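Local coordinates for protein 3,4-dihydroxybenzoate decarboxylase (Enterobacter cloacae, PDB 5NY5) that probably catalyses the reversible decarboxylation of 3,4-dihydroxybenzoate to catechol, using a prenylated flavin cofactor and a metal ion, at residues A[135-140]-A[147-152]; A[171-174]-A[180-183]; A[318-321]-A[325-328]. All coordinates share one frame; numbering follows the deposited sequence.

Contact 1 of 3, residues A[135-140]-A[147-152]; sequences LPAPTN and PFFCLG
Ala-137 sets its single methyl over one face of the Phe-149 ring, while Leu-135 meets the outer end of the same ring. Followed outward, the Leu-135 side chain starts with CB at the ring edge, in the ring plane, 4.0 Å from Phe-149 CZ. CG stands anti to the carbonyl carbon (chi1 -59°), and the extended second torsion keeps CD1 near the same corner, 3.8 Å from Phe-149 CZ and 4.1 Å from Phe-149 CE1. The two side chains cross at about a right angle. Alanine suits its place because a small methyl can settle on the ring as a CH-pi contact, with Ala-137 CB 3.9 Å from the ring centroid. The same CB also meets Pro-147 CB at 3.6 Å.

The prolines shape the polar part. Pro-136 centres an inverse gamma turn, closed by a weak bond from Ala-137 N to Leu-135 O. Pro-138 lacks an N-H, so its backbone can pair only through O, which accepts Phe-148 N at 3.0 Å, with the donor tilted 29° from the carbonyl plane. Thr-139 rests CG2 on Pro-147 CA and turns OG1 to Asn-32.

The loop leaving helix 131-134 is thereby fixed to the start of strand 148-157, between strand 316-319, whose Leu-317 touches both Pro-136 and Phe-149, and strand 165-174, which pairs with 148-157.

Contact 2 of 3, residues A[171-174]-A[180-183]; sequences RLCV and LSMF
Cys-173 O is gripped twice by Ser-181. The backbone N of Ser-181 gives the stronger bond, 2.9 Å to Cys-173 O, nearly straight at hydrogen (169°) and in the carbonyl plane. The hydroxyl adds a weak one, 3.4 Å from Ser-181 OG to Cys-173 O. A chi1 of 62° sets OG between the backbone N and the carbonyl carbon of Ser-181, where it can lean across to the facing strand and still serve as a partner of Gln-175 NE2. Serine is apt here, being small enough to lie beside Cys-173, whose CB is 3.2 Å from Ser-181 OG. The return bond, Cys-173 N to Ser-181 O at 3.0 Å, completes an antiparallel hydrogen-bonded pair.

Behind these bonds the other face of the sheet is apolar. Leu-172, Val-174, Leu-180 and Met-182, modelled as selenomethionine, all send their side chains there. Leu-172 and Met-182 lie side by side and point the same way, with Leu-172 CD2 3.8 Å from Met-182 SE. That methyl is shared, since Leu-172 CD2 also meets Leu-180 CD1 at 3.9 Å. Leu-180 forks between two neighbours: its other branch, CD2, lies 3.7 Å from Val-174 CG2. Apolar side chains fill this surface without any polar atom to satisfy, and Ile-304 of strand 303-311 packs on Leu-172 and Met-182.

Farther back along strand 165-174, Arg-171 forms a salt bridge with Glu-289. The whole is a beta hairpin, strand 165-174 turning back into 179-182, within a curled antiparallel sheet consistent with the FMN-binding split-barrel type. Arg-171 and, just past the second strand, Phe-183 bind prenylated FMN in another structure of this protein; the cofactor is absent from this chain.

Contact 3 of 3, residues A[318-321]-A[325-328]; sequences QTLV and EEHT
Glu-326 lays its carboxylate against the base of Leu-320: OE1 comes 3.3 Å from Leu-320 CB, and Glu-326 CG follows at 3.9 Å from the same carbon. CG of the glutamate stands anti to its backbone N (chi1 -165°), which throws the chain off the helix toward the loop; the bend at chi2 (139°) then brings the flat end alongside the backbone of Leu-320. In Leu-320, CG takes the position between N and the carbonyl carbon (chi1 49°), and the isobutyl group packs on Cys-150 and Leu-151, an apolar setting that suits leucine.

Strand 316-319 here runs through a short loop into the first turn of the long helix 324-346, which in UbiD enzymes links the flavin-binding and C-terminal domains.

Glutamate suits this buried turn because both its oxygens find donors: OE2 is bonded to His-76 ND1, and OE1 weakly to Gly-74 N. The nearby helix start would probably help to stabilise a negative charge. A water is modelled between Glu-326 OE2 and Thr-319 O, at distances short enough to be doubtful. Val-321 faces the other way, onto Val-73 and Tyr-39 of its own chain and onto Phe-478 of the second subunit.

Overall arrangement
The three contacts follow one another along the chain, none interleaved with another. Contacts 1 and 2, with centres about 9 Å apart, share the antiparallel sheet of the flavin-binding domain: strand 148-157 of contact 1 pairs with strand 165-174 of contact 2, Phe-149 N lying 2.8 Å from Leu-172 O. Contact 3 lies about 11 Å from contact 1, centre to centre, and touches it where Cys-150 meets Thr-319 and Leu-320; it stays about 8 Å clear of contact 2 between nearest atoms. Strand 148-157 therefore stands between the hairpin that contributes to the prenylated FMN site and the strand-to-helix junction leading toward the C-terminal domain.

Contact 1 of 3, residues A[135-140]-A[147-152]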
# COMPACT_ATOMS: atom_id res chain seq x y z
N LEU A 135 -6.55 -56.42 14.67
CA LEU A 135 -7.12 -55.39 13.82
C LEU A 135 -6.10 -54.98 12.75
O LEU A 135 -4.96 -54.66 13.09
CB LEU A 135 -7.55 -54.18 14.65
CG LEU A 135 -8.58 -54.48 15.73
CD1 LEU A 135 -8.86 -53.25 16.57
CD2 LEU A 135 -9.86 -55.00 15.10
N PRO A 136 -6.46 -54.99 11.54
CA PRO A 136 -5.56 -54.52 10.48
C PRO A 136 -5.63 -53.01 10.28
O PRO A 136 -6.22 -52.48 9.35
CB PRO A 136 -6.06 -55.28 9.25
CG PRO A 136 -7.53 -55.42 9.50
CD PRO A 136 -7.70 -55.57 11.00
N ALA A 137 -5.01 -52.29 11.20
CA ALA A 137 -4.97 -50.83 11.11
C ALA A 137 -4.13 -50.42 9.91
O ALA A 137 -2.97 -50.84 9.80
CB ALA A 137 -4.40 -50.23 12.39
N PRO A 138 -4.66 -49.63 8.98
CA PRO A 138 -3.91 -49.30 7.77
C PRO A 138 -2.96 -48.14 8.00
O PRO A 138 -3.07 -47.36 8.95
CB PRO A 138 -5.01 -48.91 6.77
CG PRO A 138 -6.32 -48.90 7.56
CD PRO A 138 -5.98 -48.98 9.00
N THR A 139 -1.98 -48.04 7.10
CA THR A 139 -1.09 -46.90 7.00
C THR A 139 -1.42 -46.16 5.72
O THR A 139 -1.52 -46.77 4.65
CB THR A 139 0.37 -47.33 7.01
OG1 THR A 139 0.67 -48.02 5.80
CG2 THR A 139 0.65 -48.24 8.19
N ASN A 140 -1.59 -44.84 5.82
CA ASN A 140 -1.98 -44.06 4.64
C ASN A 140 -0.82 -43.91 3.66
O ASN A 140 -1.01 -44.05 2.45
CB ASN A 140 -2.51 -42.70 5.07
CG ASN A 140 -4.01 -42.71 5.30
OD1 ASN A 140 -4.78 -42.23 4.46
ND2 ASN A 140 -4.43 -43.27 6.42
N PRO A 147 0.77 -47.82 11.92
CA PRO A 147 -0.65 -48.05 11.65
C PRO A 147 -1.52 -47.12 12.48
O PRO A 147 -1.23 -46.84 13.65
CB PRO A 147 -0.86 -49.52 12.03
CG PRO A 147 0.35 -49.91 12.82
CD PRO A 147 1.47 -49.05 12.32
N PHE A 148 -2.59 -46.63 11.87
CA PHE A 148 -3.42 -45.58 12.44
C PHE A 148 -4.89 -45.98 12.42
O PHE A 148 -5.38 -46.56 11.45
CB PHE A 148 -3.26 -44.26 11.68
CG PHE A 148 -2.32 -43.28 12.32
CD1 PHE A 148 -2.75 -42.48 13.37
CD2 PHE A 148 -1.03 -43.14 11.86
CE1 PHE A 148 -1.89 -41.58 13.95
CE2 PHE A 148 -0.16 -42.24 12.44
CZ PHE A 148 -0.59 -41.45 13.49
N PHE A 149 -5.59 -45.67 13.51
CA PHE A 149 -7.04 -45.58 13.52
C PHE A 149 -7.40 -44.10 13.48
O PHE A 149 -6.90 -43.32 14.29
CB PHE A 149 -7.65 -46.23 14.77
CG PHE A 149 -7.30 -47.68 14.94
CD1 PHE A 149 -7.97 -48.65 14.21
CD2 PHE A 149 -6.33 -48.08 15.84
CE1 PHE A 149 -7.65 -49.99 14.37
CE2 PHE A 149 -6.02 -49.41 16.00
CZ PHE A 149 -6.68 -50.36 15.27
N CYS A 150 -8.25 -43.72 12.53
CA CYS A 150 -8.51 -42.31 12.28
C CYS A 150 -9.92 -41.86 12.64
O CYS A 150 -10.20 -40.66 12.60
CB CYS A 150 -8.23 -41.96 10.82
SG CYS A 150 -6.52 -42.23 10.33
N LEU A 151 -10.82 -42.78 12.98
CA LEU A 151 -12.19 -42.45 13.32
C LEU A 151 -12.60 -43.11 14.63
O LEU A 151 -13.62 -43.79 14.73
CB LEU A 151 -13.14 -42.83 12.18
CG LEU A 151 -12.97 -42.01 10.90
CD1 LEU A 151 -13.87 -42.54 9.79
CD2 LEU A 151 -13.26 -40.55 11.17
N GLY A 152 -11.77 -42.92 15.65
CA GLY A 152 -12.09 -43.43 16.97
C GLY A 152 -12.90 -42.45 17.79
O GLY A 152 -12.39 -41.41 18.21

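Contact 2 of 3, residues A[171-174]-A[180-183]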
# COMPACT_ATOMS: atom_id res chain seq x y z
N ARG A 171 -7.39 -39.64 16.61
CA ARG A 171 -6.65 -40.62 15.83
C ARG A 171 -5.62 -41.28 16.74
O ARG A 171 -5.05 -40.63 17.62
CB ARG A 171 -5.96 -39.98 14.62
CG ARG A 171 -4.86 -38.99 14.96
CD ARG A 171 -4.29 -38.36 13.70
NE ARG A 171 -3.19 -37.44 13.99
CZ ARG A 171 -2.64 -36.64 13.10
NH1 ARG A 171 -3.08 -36.63 11.85
NH2 ARG A 171 -1.64 -35.84 13.45
N LEU A 172 -5.40 -42.58 16.53
CA LEU A 172 -4.55 -43.37 17.40
C LEU A 172 -3.56 -44.17 16.56
O LEU A 172 -3.95 -44.79 15.57
CB LEU A 172 -5.37 -44.31 18.28
CG LEU A 172 -6.29 -43.66 19.31
CD1 LEU A 172 -7.66 -43.34 18.72
CD2 LEU A 172 -6.43 -44.54 20.54
N CYS A 173 -2.30 -44.15 16.96
CA CYS A 173 -1.25 -44.89 16.28
C CYS A 173 -0.90 -46.14 17.08
O CYS A 173 -0.72 -46.07 18.30
CB CYS A 173 -0.01 -44.02 16.09
SG CYS A 173 1.36 -44.82 15.22
N VAL A 174 -0.81 -47.27 16.39
CA VAL A 174 -0.50 -48.53 17.06
C VAL A 174 0.99 -48.55 17.41
O VAL A 174 1.84 -48.38 16.53
CB VAL A 174 -0.87 -49.73 16.17
CG1 VAL A 174 -0.45 -51.03 16.83
CG2 VAL A 174 -2.36 -49.73 15.89
N LEU A 180 -1.34 -47.92 22.54
CA LEU A 180 -1.62 -46.98 21.47
C LEU A 180 -1.21 -45.58 21.90
O LEU A 180 -1.29 -45.24 23.08
CB LEU A 180 -3.11 -46.98 21.10
CG LEU A 180 -3.77 -48.28 20.64
CD1 LEU A 180 -5.25 -48.22 20.92
CD2 LEU A 180 -3.52 -48.51 19.16
N SER A 181 -0.79 -44.78 20.94
CA SER A 181 -0.50 -43.37 21.17
C SER A 181 -1.67 -42.53 20.68
O SER A 181 -2.13 -42.71 19.54
CB SER A 181 0.80 -42.95 20.48
OG SER A 181 0.69 -43.09 19.07
N MSE A 182 -2.15 -41.63 21.52
CA MSE A 182 -3.31 -40.82 21.19
C MSE A 182 -3.12 -39.36 21.60
O MSE A 182 -2.85 -39.07 22.76
CB MSE A 182 -4.56 -41.39 21.85
CG MSE A 182 -5.75 -40.44 21.90
SE MSE A 182 -7.43 -41.35 22.31
CE MSE A 182 -8.33 -39.90 23.25
N PHE A 183 -3.26 -38.46 20.63
CA PHE A 183 -3.15 -37.03 20.90
C PHE A 183 -4.46 -36.47 21.42
O PHE A 183 -5.55 -36.92 21.04
CB PHE A 183 -2.73 -36.29 19.63
CG PHE A 183 -2.77 -34.79 19.77
CD1 PHE A 183 -1.74 -34.12 20.39
CD2 PHE A 183 -3.83 -34.06 19.26
CE1 PHE A 183 -1.76 -32.74 20.52
CE2 PHE A 183 -3.87 -32.68 19.39
CZ PHE A 183 -2.83 -32.02 20.02

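Contact 3 of 3, residues A[318-321]-A[325-328]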
# COMPACT_ATOMS: atom_id res chain seq x y z
N GLN A 318 -13.71 -49.40 10.23
CA GLN A 318 -13.96 -48.15 9.52
C GLN A 318 -12.86 -47.14 9.82
O GLN A 318 -12.48 -46.96 10.98
CB GLN A 318 -15.32 -47.55 9.90
CG GLN A 318 -15.62 -46.23 9.23
CD GLN A 318 -16.99 -45.69 9.59
OE1 GLN A 318 -17.62 -46.14 10.54
NE2 GLN A 318 -17.46 -44.72 8.81
N THR A 319 -12.35 -46.51 8.77
CA THR A 319 -11.37 -45.43 8.89
C THR A 319 -11.53 -44.52 7.69
O THR A 319 -12.51 -44.62 6.94
CB THR A 319 -9.95 -46.00 9.03
OG1 THR A 319 -9.03 -44.94 9.30
CG2 THR A 319 -9.53 -46.70 7.75
N LEU A 320 -10.58 -43.60 7.50
CA LEU A 320 -10.62 -42.68 6.37
C LEU A 320 -9.30 -42.74 5.62
O LEU A 320 -8.32 -43.33 6.09
CB LEU A 320 -10.92 -41.24 6.83
CG LEU A 320 -10.15 -40.61 7.99
CD1 LEU A 320 -8.72 -40.25 7.61
CD2 LEU A 320 -10.88 -39.39 8.51
N VAL A 321 -9.28 -42.11 4.45
CA VAL A 321 -8.09 -41.99 3.62
C VAL A 321 -7.99 -40.54 3.17
O VAL A 321 -8.98 -39.95 2.74
CB VAL A 321 -8.14 -42.93 2.40
CG1 VAL A 321 -6.99 -42.65 1.46
CG2 VAL A 321 -8.12 -44.39 2.85
N GLU A 325 -11.82 -35.63 1.36
CA GLU A 325 -13.18 -35.12 1.50
C GLU A 325 -13.84 -35.61 2.79
O GLU A 325 -14.74 -34.94 3.31
CB GLU A 325 -14.02 -35.53 0.30
CG GLU A 325 -15.37 -34.85 0.21
CD GLU A 325 -15.26 -33.44 -0.31
OE1 GLU A 325 -14.20 -33.10 -0.87
OE2 GLU A 325 -16.23 -32.67 -0.17
N GLU A 326 -13.42 -36.76 3.30
CA GLU A 326 -13.99 -37.26 4.55
C GLU A 326 -13.75 -36.28 5.69
O GLU A 326 -14.64 -36.05 6.53
CB GLU A 326 -13.42 -38.64 4.87
CG GLU A 326 -14.20 -39.39 5.93
CD GLU A 326 -14.34 -40.87 5.59
OE1 GLU A 326 -13.50 -41.39 4.83
OE2 GLU A 326 -15.29 -41.50 6.09
N HIS A 327 -12.56 -35.67 5.73
CA HIS A 327 -12.32 -34.63 6.72
C HIS A 327 -13.14 -33.38 6.42
O HIS A 327 -13.67 -32.75 7.34
CB HIS A 327 -10.83 -34.28 6.77
CG HIS A 327 -10.47 -33.28 7.82
ND1 HIS A 327 -10.75 -31.94 7.70
CD2 HIS A 327 -9.86 -33.44 9.02
CE1 HIS A 327 -10.33 -31.31 8.78
NE2 HIS A 327 -9.78 -32.19 9.59
N THR A 328 -13.25 -33.01 5.14
CA THR A 328 -14.02 -31.83 4.77
C THR A 328 -15.46 -31.92 5.26
O THR A 328 -16.03 -30.92 5.71
CB THR A 328 -13.98 -31.64 3.25
OG1 THR A 328 -12.64 -31.38 2.83
CG2 THR A 328 -14.87 -30.48 2.84
O HOH W 1 -14.89 -43.93 6.56